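Local coordinates for protein 2,3-dihydroxybenzoate-AMP ligase (Bacillus subtilis, PDB 1MDB) that belongs to the AMP-binding (ANL) enzyme family and holds adenosine monophosphate together with 2,3-dihydroxy-benzoic acid in its pocket, at residues M1-T6 with Y392-E397; E113-C118 with S146-L151; Y207-K212 with M357-E362. All blocks are in the same frame, centred on the assembly; numbering follows the deposited sequence.

How the contacts relate
Residues 1-6, in the loop before helix 10-18, begin contact 1, which is completed only by residues 392-397, leading into helix 396-402, so the chain returns to its start after 385 residues. Contacts 2 and 3 both fall within that span. Contact 2 closes first, over 27 residues, and pairs helix 111-120 with the end of helix 137-147 and the turn after it. Contact 3 follows in series and spans 144 residues from helix 204-218 to the loop between strands 355-356 and 362-366. No two contacts touch or cross: between nearest atoms, contact 1 comes within about 7 Å of contact 2 and about 10 Å of contact 3, and contacts 2 and 3 stay about 15 Å apart.

Contact 1: M1-T6 with Y392-E397; sequences MLKGFT and YYKAEE. With SO4 (sulfate ion), chain B.
Gly4 and Lys394 bring the two backbones together, their CA atoms 4.4 Å apart, and Lys394 N donates a hydrogen bond to Gly4 O at 3.3 Å with an N-H...O angle of 158°. Gly4 is the third residue of a type II beta turn running from Leu2 to Phe5, and its positive phi of 103° suits glycine. Its CA lies close to the lysine side chain, 3.8 Å from Lys394 CG.

The Tyr393 ring packs against this turn at Lys3 O and Leu2. CG of Tyr393 is anti to its backbone N (chi1 -177°), and the ring's CE1 reaches Lys3 O at 3.3 Å and Leu2 CD2 at 3.9 Å. The Leu2 and Tyr393 side chains cross at about a right angle, while Lys394 CG sits over the centre of one face of the ring. Beyond CG, Lys394 is extended, and its CE passes Lys3 O at 3.8 Å before NZ forms a salt bridge with Glu122.

A water joins the two segments at the phenol end. It accepts a hydrogen bond from Tyr393 OH and donates to Lys3 O and to O1 of a sulfate ion, probably carried over from the crystallisation liquor. The sulfate is gripped a second time by Lys3 N, which donates to its O2 at 2.8 Å. Tyr393 also touches Leu199 and Pro201 of strand 199-203.

Lys3 NZ and Lys394 NZ come within 5.0 Å of each other, like charges that would be expected to repel, probably eased by the Lys394-Glu122 salt bridge. The contact therefore holds the Leu2-Phe5 turn near the N terminus to the loop before helix 396-402 by one direct backbone bond, a water bridge and a tyrosine ring with Lys394 CG over one face and Leu2 CD2 near CE1.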
loop_
_atom_site.group_PDB
_atom_site.type_symbol
_atom_site.label_atom_id
_atom_site.label_comp_id
_atom_site.label_asym_id
_atom_site.label_seq_id
_atom_site.Cartn_x
_atom_site.Cartn_y
_atom_site.Cartn_z
ATOM N N MET A 1 20.320 -2.644 18.739
ATOM C CA MET A 1 19.098 -1.914 18.304
ATOM C C MET A 1 19.389 -0.763 17.352
ATOM O O MET A 1 20.267 0.072 17.607
ATOM C CB MET A 1 18.343 -1.354 19.509
ATOM C CG MET A 1 17.368 -2.314 20.154
ATOM S SD MET A 1 15.816 -1.464 20.506
ATOM C CE MET A 1 16.326 -0.327 21.818
ATOM N N LEU A 2 18.633 -0.723 16.258
ATOM C CA LEU A 2 18.775 0.335 15.269
ATOM C C LEU A 2 18.497 1.675 15.948
ATOM O O LEU A 2 17.534 1.812 16.706
ATOM C CB LEU A 2 17.772 0.135 14.132
ATOM C CG LEU A 2 17.835 1.174 13.010
ATOM C CD1 LEU A 2 19.114 0.978 12.204
ATOM C CD2 LEU A 2 16.620 1.037 12.119
ATOM N N LYS A 3 19.345 2.659 15.685
ATOM C CA LYS A 3 19.154 3.978 16.266
ATOM C C LYS A 3 17.920 4.606 15.630
ATOM O O LYS A 3 17.806 4.649 14.403
ATOM C CB LYS A 3 20.375 4.859 15.993
ATOM C CG LYS A 3 20.206 6.299 16.441
ATOM C CD LYS A 3 21.418 7.139 16.080
ATOM C CE LYS A 3 21.222 8.601 16.475
ATOM N NZ LYS A 3 22.414 9.418 16.118
ATOM N N GLY A 4 16.992 5.072 16.460
ATOM C CA GLY A 4 15.794 5.708 15.940
ATOM C C GLY A 4 14.562 4.831 15.971
ATOM O O GLY A 4 13.456 5.282 15.685
ATOM N N PHE A 5 14.761 3.573 16.333
ATOM C CA PHE A 5 13.685 2.592 16.408
ATOM C C PHE A 5 13.039 2.609 17.793
ATOM O O PHE A 5 13.731 2.748 18.801
ATOM C CB PHE A 5 14.273 1.212 16.102
ATOM C CG PHE A 5 13.421 0.055 16.542
ATOM C CD1 PHE A 5 12.178 -0.177 15.967
ATOM C CD2 PHE A 5 13.892 -0.836 17.505
ATOM C CE1 PHE A 5 11.416 -1.285 16.341
ATOM C CE2 PHE A 5 13.136 -1.946 17.887
ATOM C CZ PHE A 5 11.898 -2.174 17.305
ATOM N N THR A 6 11.711 2.496 17.834
ATOM C CA THR A 6 10.990 2.459 19.101
ATOM C C THR A 6 10.482 1.035 19.302
ATOM O O THR A 6 9.581 0.575 18.602
ATOM C CB THR A 6 9.793 3.433 19.124
ATOM O OG1 THR A 6 10.272 4.785 19.091
ATOM C CG2 THR A 6 8.967 3.227 20.394
ATOM N N TYR A 392 7.562 6.264 14.713
ATOM C CA TYR A 392 8.233 6.450 13.436
ATOM C C TYR A 392 9.734 6.592 13.641
ATOM O O TYR A 392 10.195 6.928 14.730
ATOM C CB TYR A 392 7.706 7.695 12.710
ATOM C CG TYR A 392 6.263 7.607 12.268
ATOM C CD1 TYR A 392 5.246 8.189 13.018
ATOM C CD2 TYR A 392 5.919 6.954 11.083
ATOM C CE1 TYR A 392 3.916 8.128 12.596
ATOM C CE2 TYR A 392 4.600 6.885 10.657
ATOM C CZ TYR A 392 3.606 7.473 11.415
ATOM O OH TYR A 392 2.305 7.392 10.993
ATOM N N TYR A 393 10.483 6.351 12.570
ATOM C CA TYR A 393 11.938 6.427 12.568
ATOM C C TYR A 393 12.440 7.854 12.833
ATOM O O TYR A 393 12.024 8.801 12.162
ATOM C CB TYR A 393 12.434 5.921 11.216
ATOM C CG TYR A 393 13.924 5.856 11.046
ATOM C CD1 TYR A 393 14.700 4.973 11.797
ATOM C CD2 TYR A 393 14.555 6.649 10.097
ATOM C CE1 TYR A 393 16.078 4.882 11.594
ATOM C CE2 TYR A 393 15.917 6.569 9.887
ATOM C CZ TYR A 393 16.674 5.687 10.635
ATOM O OH TYR A 393 18.019 5.638 10.411
ATOM N N LYS A 394 13.330 7.996 13.814
ATOM C CA LYS A 394 13.898 9.295 14.198
ATOM C C LYS A 394 12.909 10.447 14.040
ATOM O O LYS A 394 13.160 11.372 13.272
ATOM C CB LYS A 394 15.143 9.605 13.359
ATOM C CG LYS A 394 16.235 8.554 13.432
ATOM C CD LYS A 394 17.460 8.987 12.645
ATOM C CE LYS A 394 18.567 7.952 12.741
ATOM N NZ LYS A 394 19.803 8.372 12.016
ATOM N N ALA A 395 11.788 10.398 14.754
ATOM C CA ALA A 395 10.793 11.463 14.640
ATOM C C ALA A 395 10.067 11.690 15.958
ATOM O O ALA A 395 8.855 11.478 16.062
ATOM C CB ALA A 395 9.792 11.128 13.536
ATOM N N GLU A 396 10.828 12.133 16.953
ATOM C CA GLU A 396 10.327 12.395 18.300
ATOM C C GLU A 396 9.065 13.248 18.343
ATOM O O GLU A 396 8.047 12.849 18.914
ATOM C CB GLU A 396 11.427 13.066 19.128
ATOM C CG GLU A 396 12.707 12.246 19.198
ATOM C CD GLU A 396 13.880 13.026 19.758
ATOM O OE1 GLU A 396 15.001 12.469 19.782
ATOM O OE2 GLU A 396 13.685 14.191 20.175
ATOM N N GLU A 397 9.137 14.428 17.741
ATOM C CA GLU A 397 8.001 15.334 17.728
ATOM C C GLU A 397 6.751 14.684 17.149
ATOM O O GLU A 397 5.702 14.633 17.800
ATOM C CB GLU A 397 8.339 16.592 16.929
ATOM C CG GLU A 397 7.193 17.578 16.826
ATOM C CD GLU A 397 7.591 18.839 16.092
ATOM O OE1 GLU A 397 8.476 19.561 16.604
ATOM O OE2 GLU A 397 7.024 19.102 15.005
HETATM S S SO4 B . 22.733 3.182 13.494
HETATM O O1 SO4 B . 22.010 4.197 12.702
HETATM O O2 SO4 B . 21.785 2.443 14.353
HETATM O O3 SO4 B . 23.410 2.239 12.581
HETATM O O4 SO4 B . 23.750 3.852 14.332
HETATM O O HOH W 1 19.363 4.620 12.218
#

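Contact 2: E113-C118 with S146-L151; sequences EITYFC and SKLPTL
Two consecutive beta-alpha-beta crossovers supply this contact: Thr115 and Cys118 of helix 111-120, which joins parallel strands 101-104 and 125-132, meet Lys147, Leu148 and Leu151 at the end of helix 137-147 and in the turn that leads toward strand 154-157. The two helices are thus neighbours packed against one sheet, and the nearest backbone approach is 7.1 Å between the CA atoms of Thr115 and Lys147.

Lys147 lays its aliphatic chain across Thr115 at about a right angle. Its CD touches Thr115 OG1 at 3.4 Å, and both CB and CD of Lys147 also rest on Thr115 CG2. The threonine torsion (chi1 -62°) sets OG1 beside its own backbone N, from where it is hydrogen-bonded to Ser111 O one helical turn back. Lys147, extended beyond CG, carries NZ to the same turn, where it makes a weak hydrogen bond to Ser111 OG.

Leu148, just past the helix end, packs further along helix 111-120. Its CD1 presses against Cys118 CB at 3.5 Å and lies 3.6 Å from Thr115 O, while its CG meets Thr115 CG2 at 4.0 Å. Leu151 then reaches Cys118 from further on, its CD2 standing 4.0 Å from Cys118 SG. Both leucines face the same helix because a type I beta turn, closed by Leu151 N to Leu148 O at 2.9 Å, folds the chain back between them. Val144 of helix 137-147 touches Thr115 and Leu151 as well, and Tyr126 of strand 125-132 lies against Leu151.

No hydrogen bond passes between the two segments. The contact is mainly apolar, with Thr115 OG1 and O also touched by carbon. The side-chain polar atoms Thr115 OG1 and Lys147 NZ find partners at Ser111, so cohesion between the segments comes from van der Waals packing.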
loop_
_atom_site.group_PDB
_atom_site.type_symbol
_atom_site.label_atom_id
_atom_site.label_comp_id
_atom_site.label_asym_id
_atom_site.label_seq_id
_atom_site.Cartn_x
_atom_site.Cartn_y
_atom_site.Cartn_z
ATOM N N GLU A 113 11.980 13.609 -3.335
ATOM C CA GLU A 113 11.693 12.571 -2.348
ATOM C C GLU A 113 12.885 11.624 -2.161
ATOM O O GLU A 113 13.233 11.288 -1.034
ATOM C CB GLU A 113 10.460 11.761 -2.748
ATOM C CG GLU A 113 9.188 12.581 -2.825
ATOM C CD GLU A 113 8.668 12.690 -4.234
ATOM O OE1 GLU A 113 9.480 12.912 -5.163
ATOM O OE2 GLU A 113 7.444 12.557 -4.409
ATOM N N ILE A 114 13.516 11.204 -3.257
ATOM C CA ILE A 114 14.657 10.290 -3.148
ATOM C C ILE A 114 15.814 10.924 -2.369
ATOM O O ILE A 114 16.385 10.297 -1.469
ATOM C CB ILE A 114 15.162 9.828 -4.536
ATOM C CG1 ILE A 114 14.052 9.061 -5.264
ATOM C CG2 ILE A 114 16.381 8.922 -4.376
ATOM C CD1 ILE A 114 13.466 7.881 -4.468
ATOM N N THR A 115 16.159 12.163 -2.706
ATOM C CA THR A 115 17.235 12.859 -1.999
ATOM C C THR A 115 16.927 12.878 -0.496
ATOM O O THR A 115 17.811 12.694 0.336
ATOM C CB THR A 115 17.396 14.308 -2.526
ATOM O OG1 THR A 115 17.757 14.260 -3.908
ATOM C CG2 THR A 115 18.488 15.053 -1.764
ATOM N N TYR A 116 15.663 13.091 -0.159
ATOM C CA TYR A 116 15.238 13.113 1.232
ATOM C C TYR A 116 15.460 11.743 1.877
ATOM O O TYR A 116 16.097 11.634 2.929
ATOM C CB TYR A 116 13.764 13.496 1.308
ATOM C CG TYR A 116 13.164 13.330 2.684
ATOM C CD1 TYR A 116 13.617 14.092 3.757
ATOM C CD2 TYR A 116 12.151 12.405 2.912
ATOM C CE1 TYR A 116 13.076 13.935 5.023
ATOM C CE2 TYR A 116 11.601 12.238 4.173
ATOM C CZ TYR A 116 12.068 13.005 5.224
ATOM O OH TYR A 116 11.543 12.837 6.484
ATOM N N PHE A 117 14.941 10.694 1.238
ATOM C CA PHE A 117 15.104 9.336 1.755
ATOM C C PHE A 117 16.581 8.978 1.965
ATOM O O PHE A 117 16.936 8.339 2.959
ATOM C CB PHE A 117 14.487 8.314 0.784
ATOM C CG PHE A 117 13.013 8.516 0.518
ATOM C CD1 PHE A 117 12.424 7.969 -0.619
ATOM C CD2 PHE A 117 12.212 9.235 1.398
ATOM C CE1 PHE A 117 11.057 8.137 -0.878
ATOM C CE2 PHE A 117 10.849 9.408 1.149
ATOM C CZ PHE A 117 10.271 8.858 0.010
ATOM N N CYS A 118 17.437 9.376 1.025
ATOM C CA CYS A 118 18.862 9.058 1.110
ATOM C C CYS A 118 19.566 9.828 2.222
ATOM O O CYS A 118 20.436 9.282 2.910
ATOM C CB CYS A 118 19.557 9.323 -0.234
ATOM S SG CYS A 118 19.135 8.155 -1.568
ATOM N N SER A 146 24.219 14.755 -7.387
ATOM C CA SER A 146 24.619 16.159 -7.401
ATOM C C SER A 146 24.126 16.860 -6.132
ATOM O O SER A 146 24.629 17.922 -5.754
ATOM C CB SER A 146 24.101 16.870 -8.666
ATOM O OG SER A 146 22.690 16.933 -8.713
ATOM N N LYS A 147 23.141 16.264 -5.468
ATOM C CA LYS A 147 22.646 16.833 -4.224
ATOM C C LYS A 147 23.335 16.125 -3.060
ATOM O O LYS A 147 23.507 16.704 -1.990
ATOM C CB LYS A 147 21.128 16.673 -4.107
ATOM C CG LYS A 147 20.325 17.685 -4.904
ATOM C CD LYS A 147 18.840 17.358 -4.850
ATOM C CE LYS A 147 18.025 18.278 -5.751
ATOM N NZ LYS A 147 16.600 17.839 -5.823
ATOM N N LEU A 148 23.735 14.874 -3.275
ATOM C CA LEU A 148 24.403 14.098 -2.230
ATOM C C LEU A 148 25.650 13.403 -2.776
ATOM O O LEU A 148 25.627 12.210 -3.069
ATOM C CB LEU A 148 23.444 13.049 -1.650
ATOM C CG LEU A 148 22.100 13.536 -1.093
ATOM C CD1 LEU A 148 21.286 12.342 -0.621
ATOM C CD2 LEU A 148 22.328 14.508 0.049
ATOM N N PRO A 149 26.760 14.145 -2.907
ATOM C CA PRO A 149 28.040 13.640 -3.416
ATOM C C PRO A 149 28.558 12.432 -2.646
ATOM O O PRO A 149 29.353 11.647 -3.162
ATOM C CB PRO A 149 28.970 14.841 -3.266
ATOM C CG PRO A 149 28.039 16.002 -3.414
ATOM C CD PRO A 149 26.876 15.570 -2.558
ATOM N N THR A 150 28.104 12.290 -1.408
ATOM C CA THR A 150 28.526 11.174 -0.572
ATOM C C THR A 150 27.890 9.831 -0.964
ATOM O O THR A 150 28.395 8.771 -0.588
ATOM C CB THR A 150 28.226 11.466 0.902
ATOM O OG1 THR A 150 26.836 11.771 1.054
ATOM C CG2 THR A 150 29.043 12.654 1.375
ATOM N N LEU A 151 26.784 9.871 -1.706
ATOM C CA LEU A 151 26.115 8.644 -2.143
ATOM C C LEU A 151 26.927 8.083 -3.303
ATOM O O LEU A 151 26.775 8.536 -4.438
ATOM C CB LEU A 151 24.687 8.954 -2.609
ATOM C CG LEU A 151 23.868 7.789 -3.192
ATOM C CD1 LEU A 151 23.683 6.722 -2.132
ATOM C CD2 LEU A 151 22.509 8.294 -3.689
#

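Contact 3: Y207-K212 with M357-E362; sequences YIYSLK and MSPYDE
A single serine oxygen, Ser358 OG, ties helix 204-218 to the loop 357-361: it shares a hydrogen bond of 2.8 Å with Tyr209 OH, in which either hydroxyl could be the donor, and it also accepts from Tyr360 N at 3.0 Å. It lies in the planes of two aromatic rings, at the edge of Tyr209 and at the edge of Tyr360. CG of Tyr209 is anti to the backbone N (chi1 174°), beside the carbonyl carbon. The hydroxyl at the far end of the ring also touches Ser358 CB and comes to 3.7 Å from Pro359 CD.

A second touch is van der Waals. Met357, extended beyond CG, places CE against Ser210, 3.7 Å from its CB and 3.5 Å from its carbonyl O. Ser210 OG is turned to its own helix, where it donates to Tyr207 O at 2.7 Å on a lone pair, and that carbonyl also accepts from Leu211 N. Arg213, in the next turn, bonds Met357 O, adding a polar link alongside the methionine. The side chain of Met357 is about 7 Å from the bound 2,3-dihydroxy-benzoic acid, so the contact is near that pocket.

The loop is held in shape by its own bonds. Asp361 OD2 accepts from Ser358 N at 3.1 Å and also has Tyr387 OH as a partner, and Asp361 N returns to Ser358 O. Ser358 to Asp361 thus form a type I beta turn whose first residue doubles as the serine of an ST turn, here linking strands 355-356 and 362-366.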
loop_
_atom_site.group_PDB
_atom_site.type_symbol
_atom_site.label_atom_id
_atom_site.label_comp_id
_atom_site.label_asym_id
_atom_site.label_seq_id
_atom_site.Cartn_x
_atom_site.Cartn_y
_atom_site.Cartn_z
ATOM N N TYR A 207 6.704 -8.269 11.142
ATOM C CA TYR A 207 6.228 -8.273 9.753
ATOM C C TYR A 207 5.840 -9.676 9.299
ATOM O O TYR A 207 4.787 -9.873 8.696
ATOM C CB TYR A 207 7.280 -7.718 8.791
ATOM C CG TYR A 207 6.676 -7.073 7.548
ATOM C CD1 TYR A 207 5.874 -5.938 7.656
ATOM C CD2 TYR A 207 6.920 -7.582 6.276
ATOM C CE1 TYR A 207 5.333 -5.323 6.530
ATOM C CE2 TYR A 207 6.382 -6.970 5.136
ATOM C CZ TYR A 207 5.590 -5.841 5.273
ATOM O OH TYR A 207 5.053 -5.217 4.168
ATOM N N ILE A 208 6.689 -10.656 9.582
ATOM C CA ILE A 208 6.375 -12.014 9.180
ATOM C C ILE A 208 5.047 -12.457 9.822
ATOM O O ILE A 208 4.267 -13.195 9.220
ATOM C CB ILE A 208 7.555 -12.963 9.519
ATOM C CG1 ILE A 208 8.783 -12.524 8.700
ATOM C CG2 ILE A 208 7.181 -14.408 9.185
ATOM C CD1 ILE A 208 10.063 -13.279 8.992
ATOM N N TYR A 209 4.767 -11.978 11.032
ATOM C CA TYR A 209 3.491 -12.317 11.662
ATOM C C TYR A 209 2.354 -11.742 10.810
ATOM O O TYR A 209 1.359 -12.428 10.541
ATOM C CB TYR A 209 3.387 -11.741 13.074
ATOM C CG TYR A 209 2.023 -11.963 13.685
ATOM C CD1 TYR A 209 1.529 -13.256 13.877
ATOM C CD2 TYR A 209 1.204 -10.884 14.033
ATOM C CE1 TYR A 209 0.255 -13.471 14.396
ATOM C CE2 TYR A 209 -0.078 -11.089 14.558
ATOM C CZ TYR A 209 -0.545 -12.386 14.735
ATOM O OH TYR A 209 -1.809 -12.606 15.237
ATOM N N SER A 210 2.493 -10.485 10.383
ATOM C CA SER A 210 1.462 -9.864 9.547
ATOM C C SER A 210 1.264 -10.684 8.266
ATOM O O SER A 210 0.149 -10.776 7.749
ATOM C CB SER A 210 1.840 -8.423 9.183
ATOM O OG SER A 210 2.677 -8.377 8.036
ATOM N N LEU A 211 2.346 -11.274 7.751
ATOM C CA LEU A 211 2.260 -12.099 6.546
ATOM C C LEU A 211 1.513 -13.420 6.825
ATOM O O LEU A 211 0.680 -13.856 6.025
ATOM C CB LEU A 211 3.669 -12.398 6.008
ATOM C CG LEU A 211 4.501 -11.205 5.514
ATOM C CD1 LEU A 211 5.898 -11.678 5.110
ATOM C CD2 LEU A 211 3.801 -10.541 4.327
ATOM N N LYS A 212 1.807 -14.046 7.962
ATOM C CA LYS A 212 1.162 -15.303 8.331
ATOM C C LYS A 212 -0.338 -15.130 8.522
ATOM O O LYS A 212 -1.120 -15.988 8.123
ATOM C CB LYS A 212 1.760 -15.866 9.625
ATOM C CG LYS A 212 1.440 -17.346 9.839
ATOM C CD LYS A 212 1.727 -17.809 11.263
ATOM C CE LYS A 212 0.659 -17.313 12.220
ATOM N NZ LYS A 212 0.878 -17.788 13.621
ATOM N N MET A 357 -7.181 -8.400 11.393
ATOM C CA MET A 357 -6.767 -9.748 11.016
ATOM C C MET A 357 -6.180 -10.545 12.178
ATOM O O MET A 357 -6.152 -11.774 12.135
ATOM C CB MET A 357 -5.750 -9.702 9.865
ATOM C CG MET A 357 -4.331 -9.307 10.251
ATOM S SD MET A 357 -3.183 -9.524 8.838
ATOM C CE MET A 357 -1.896 -8.266 9.187
ATOM N N SER A 358 -5.718 -9.852 13.213
ATOM C CA SER A 358 -5.126 -10.515 14.372
ATOM C C SER A 358 -6.027 -10.481 15.595
ATOM O O SER A 358 -6.714 -9.493 15.839
ATOM C CB SER A 358 -3.795 -9.861 14.736
ATOM O OG SER A 358 -3.312 -10.357 15.973
ATOM N N PRO A 359 -6.029 -11.568 16.386
ATOM C CA PRO A 359 -6.853 -11.647 17.596
ATOM C C PRO A 359 -6.319 -10.665 18.629
ATOM O O PRO A 359 -7.023 -10.287 19.565
ATOM C CB PRO A 359 -6.659 -13.091 18.059
ATOM C CG PRO A 359 -6.308 -13.821 16.799
ATOM C CD PRO A 359 -5.367 -12.858 16.128
ATOM N N TYR A 360 -5.066 -10.257 18.451
ATOM C CA TYR A 360 -4.437 -9.340 19.384
ATOM C C TYR A 360 -4.425 -7.876 18.943
ATOM O O TYR A 360 -3.864 -7.025 19.635
ATOM C CB TYR A 360 -3.018 -9.816 19.699
ATOM C CG TYR A 360 -2.968 -11.245 20.199
ATOM C CD1 TYR A 360 -2.867 -12.314 19.308
ATOM C CD2 TYR A 360 -3.045 -11.531 21.563
ATOM C CE1 TYR A 360 -2.838 -13.634 19.760
ATOM C CE2 TYR A 360 -3.020 -12.846 22.028
ATOM C CZ TYR A 360 -2.916 -13.893 21.121
ATOM O OH TYR A 360 -2.890 -15.197 21.567
ATOM N N ASP A 361 -5.033 -7.586 17.792
ATOM C CA ASP A 361 -5.122 -6.208 17.312
ATOM C C ASP A 361 -6.128 -5.482 18.207
ATOM O O ASP A 361 -7.249 -5.944 18.385
ATOM C CB ASP A 361 -5.634 -6.147 15.863
ATOM C CG ASP A 361 -4.520 -6.275 14.827
ATOM O OD1 ASP A 361 -3.469 -5.629 14.998
ATOM O OD2 ASP A 361 -4.707 -7.011 13.831
ATOM N N GLU A 362 -5.722 -4.356 18.776
ATOM C CA GLU A 362 -6.608 -3.572 19.627
ATOM C C GLU A 362 -7.066 -2.322 18.881
ATOM O O GLU A 362 -6.245 -1.567 18.357
ATOM C CB GLU A 362 -5.882 -3.153 20.899
ATOM C CG GLU A 362 -5.756 -4.239 21.936
ATOM C CD GLU A 362 -4.835 -3.831 23.061
ATOM O OE1 GLU A 362 -3.601 -3.957 22.897
ATOM O OE2 GLU A 362 -5.346 -3.367 24.105
#